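Local coordinates for protein methylocystis parvus OBBP MbnE (Methylocystis parvus OBBP, PDB 5ICQ) that probably binds the copper-chelating peptide methanobactin in the periplasm, as a family 5 solute-binding protein of its transport machinery, at residues V481-Q484 with R485-K489. Numbering follows the deposited sequence.
Sequences VQYQ and RRRQK
Val481 and Arg485 begin a series of i to i+4 backbone hydrogen bonds, a worked example of how an alpha-helix brings side chains four residues apart onto one face. Arg485 N donates to Val481 O at 3.0 Å, and the same bond recurs from Arg486 to Gln482, from Arg487 to Tyr483 and from Gln488 to Gln484. These four consecutive bonds, all fairly straight, join 481-484 to 485-489, and Lys489 N to Arg485 O continues the series, the regular repeat of a single uninterrupted helix.

The four pairs meet in two ways: two run side by side, two cross at a slant. Val481 and Arg485 run side by side, CG1 of the valine lying 3.6 Å from NH2 of the arginine. Gln482 bends at chi2, which carries its amide back over the aliphatic part of Arg486, with NE2 3.8 Å from CD. Helix 480-489 packs against the mixed sheet of the solute-binding protein, where NH2 of Arg486 forms a salt bridge with Glu447 of strand 442-450 and NE donates a hydrogen bond to the backbone oxygen of Asp491.

Tyr483, buried, turns its ring toward Met449 and Met495 of that sheet. Its CE2 lies at the edge of the Arg487 guanidinium, near that group's plane and 4.1 Å from NH1, with ring and guanidinium planes 75° apart, while CA of Gln484 lies over one face of the guanidinium, offset toward its rim. On the surface side, Gln484 has CG anti to its own nitrogen (chi1 166°) and extends alongside Gln488, whose NE2 approaches that CG to 3.6 Å. The two amide planes are nearly parallel, 14° apart, and CG of Gln488 also rests 3.2 Å from Gln484 O. An alanine in place of Gln488 would strip the amide from this pair and would probably let the Gln484 side chain turn more freely.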
loop_
_atom_site.group_PDB
_atom_site.type_symbol
_atom_site.label_atom_id
_atom_site.label_comp_id
_atom_site.label_asym_id
_atom_site.label_seq_id
_atom_site.Cartn_x
_atom_site.Cartn_y
_atom_site.Cartn_z
ATOM N N VAL A 481 -13.068 -1.685 -20.402
ATOM C CA VAL A 481 -13.740 -0.389 -20.432
ATOM C C VAL A 481 -15.040 -0.444 -19.638
ATOM O O VAL A 481 -15.333 0.449 -18.834
ATOM C CB VAL A 481 -13.983 0.056 -21.885
ATOM C CG1 VAL A 481 -14.980 1.194 -21.930
ATOM C CG2 VAL A 481 -12.674 0.472 -22.533
ATOM N N GLN A 482 -15.839 -1.491 -19.856
ATOM C CA GLN A 482 -17.100 -1.647 -19.135
ATOM C C GLN A 482 -16.870 -1.881 -17.644
ATOM O O GLN A 482 -17.628 -1.371 -16.806
ATOM C CB GLN A 482 -17.900 -2.812 -19.730
ATOM C CG GLN A 482 -18.684 -2.467 -20.980
ATOM C CD GLN A 482 -19.821 -1.497 -20.696
ATOM O OE1 GLN A 482 -20.020 -0.523 -21.424
ATOM N NE2 GLN A 482 -20.572 -1.760 -19.629
ATOM N N TYR A 483 -15.857 -2.678 -17.301
ATOM C CA TYR A 483 -15.544 -2.939 -15.897
ATOM C C TYR A 483 -15.199 -1.653 -15.159
ATOM O O TYR A 483 -15.701 -1.394 -14.057
ATOM C CB TYR A 483 -14.384 -3.926 -15.805
ATOM C CG TYR A 483 -14.067 -4.391 -14.396
ATOM C CD1 TYR A 483 -14.788 -5.425 -13.808
ATOM C CD2 TYR A 483 -13.039 -3.813 -13.665
ATOM C CE1 TYR A 483 -14.497 -5.863 -12.518
ATOM C CE2 TYR A 483 -12.746 -4.238 -12.369
ATOM C CZ TYR A 483 -13.484 -5.261 -11.802
ATOM O OH TYR A 483 -13.197 -5.706 -10.525
ATOM N N GLN A 484 -14.323 -0.841 -15.748
ATOM C CA GLN A 484 -13.936 0.410 -15.105
ATOM C C GLN A 484 -15.125 1.356 -14.989
ATOM O O GLN A 484 -15.327 1.986 -13.945
ATOM C CB GLN A 484 -12.795 1.068 -15.884
ATOM C CG GLN A 484 -12.542 2.521 -15.490
ATOM C CD GLN A 484 -11.558 3.233 -16.410
ATOM O OE1 GLN A 484 -10.446 3.569 -16.005
ATOM N NE2 GLN A 484 -11.974 3.482 -17.646
ATOM N N ARG A 485 -15.924 1.479 -16.052
ATOM C CA ARG A 485 -17.086 2.361 -15.979
ATOM C C ARG A 485 -18.094 1.875 -14.941
ATOM O O ARG A 485 -18.672 2.679 -14.193
ATOM C CB ARG A 485 -17.755 2.473 -17.346
ATOM C CG ARG A 485 -19.066 3.225 -17.325
ATOM C CD ARG A 485 -19.121 4.296 -18.399
ATOM N NE ARG A 485 -18.811 3.756 -19.719
ATOM C CZ ARG A 485 -17.811 4.183 -20.484
ATOM N NH1 ARG A 485 -17.029 5.168 -20.068
ATOM N NH2 ARG A 485 -17.599 3.633 -21.671
ATOM N N ARG A 486 -18.346 0.570 -14.900
ATOM C CA ARG A 486 -19.326 0.060 -13.948
ATOM C C ARG A 486 -18.812 0.141 -12.518
ATOM O O ARG A 486 -19.597 0.378 -11.590
ATOM C CB ARG A 486 -19.725 -1.366 -14.322
ATOM C CG ARG A 486 -20.609 -1.392 -15.577
ATOM C CD ARG A 486 -20.975 -2.818 -15.981
ATOM N NE ARG A 486 -21.672 -3.493 -14.884
ATOM C CZ ARG A 486 -22.103 -4.750 -14.931
ATOM N NH1 ARG A 486 -21.917 -5.474 -16.030
ATOM N NH2 ARG A 486 -22.719 -5.282 -13.879
ATOM N N ARG A 487 -17.507 -0.032 -12.313
ATOM C CA ARG A 487 -16.971 0.143 -10.970
ATOM C C ARG A 487 -17.123 1.591 -10.514
ATOM O O ARG A 487 -17.489 1.853 -9.360
ATOM C CB ARG A 487 -15.505 -0.290 -10.924
ATOM C CG ARG A 487 -14.873 -0.181 -9.553
ATOM C CD ARG A 487 -13.365 -0.368 -9.614
ATOM N NE ARG A 487 -12.732 0.811 -10.193
ATOM C CZ ARG A 487 -11.841 0.784 -11.177
ATOM N NH1 ARG A 487 -11.449 -0.375 -11.694
ATOM N NH2 ARG A 487 -11.331 1.920 -11.634
ATOM N N GLN A 488 -16.868 2.542 -11.423
ATOM C CA GLN A 488 -16.953 3.963 -11.091
ATOM C C GLN A 488 -18.373 4.383 -10.740
ATOM O O GLN A 488 -18.577 5.243 -9.874
ATOM C CB GLN A 488 -16.430 4.804 -12.262
ATOM C CG GLN A 488 -14.909 4.782 -12.355
ATOM C CD GLN A 488 -14.390 5.401 -13.645
ATOM O OE1 GLN A 488 -15.156 5.667 -14.571
ATOM N NE2 GLN A 488 -13.084 5.634 -13.705
ATOM N N LYS A 489 -19.365 3.816 -11.424
ATOM C CA LYS A 489 -20.762 4.141 -11.191
ATOM C C LYS A 489 -21.422 3.234 -10.160
ATOM O O LYS A 489 -22.613 3.417 -9.879
ATOM C CB LYS A 489 -21.534 4.071 -12.512
ATOM C CG LYS A 489 -20.997 5.040 -13.561
ATOM C CD LYS A 489 -21.815 5.005 -14.851
ATOM C CE LYS A 489 -21.450 6.179 -15.768
ATOM N NZ LYS A 489 -22.207 6.163 -17.057
#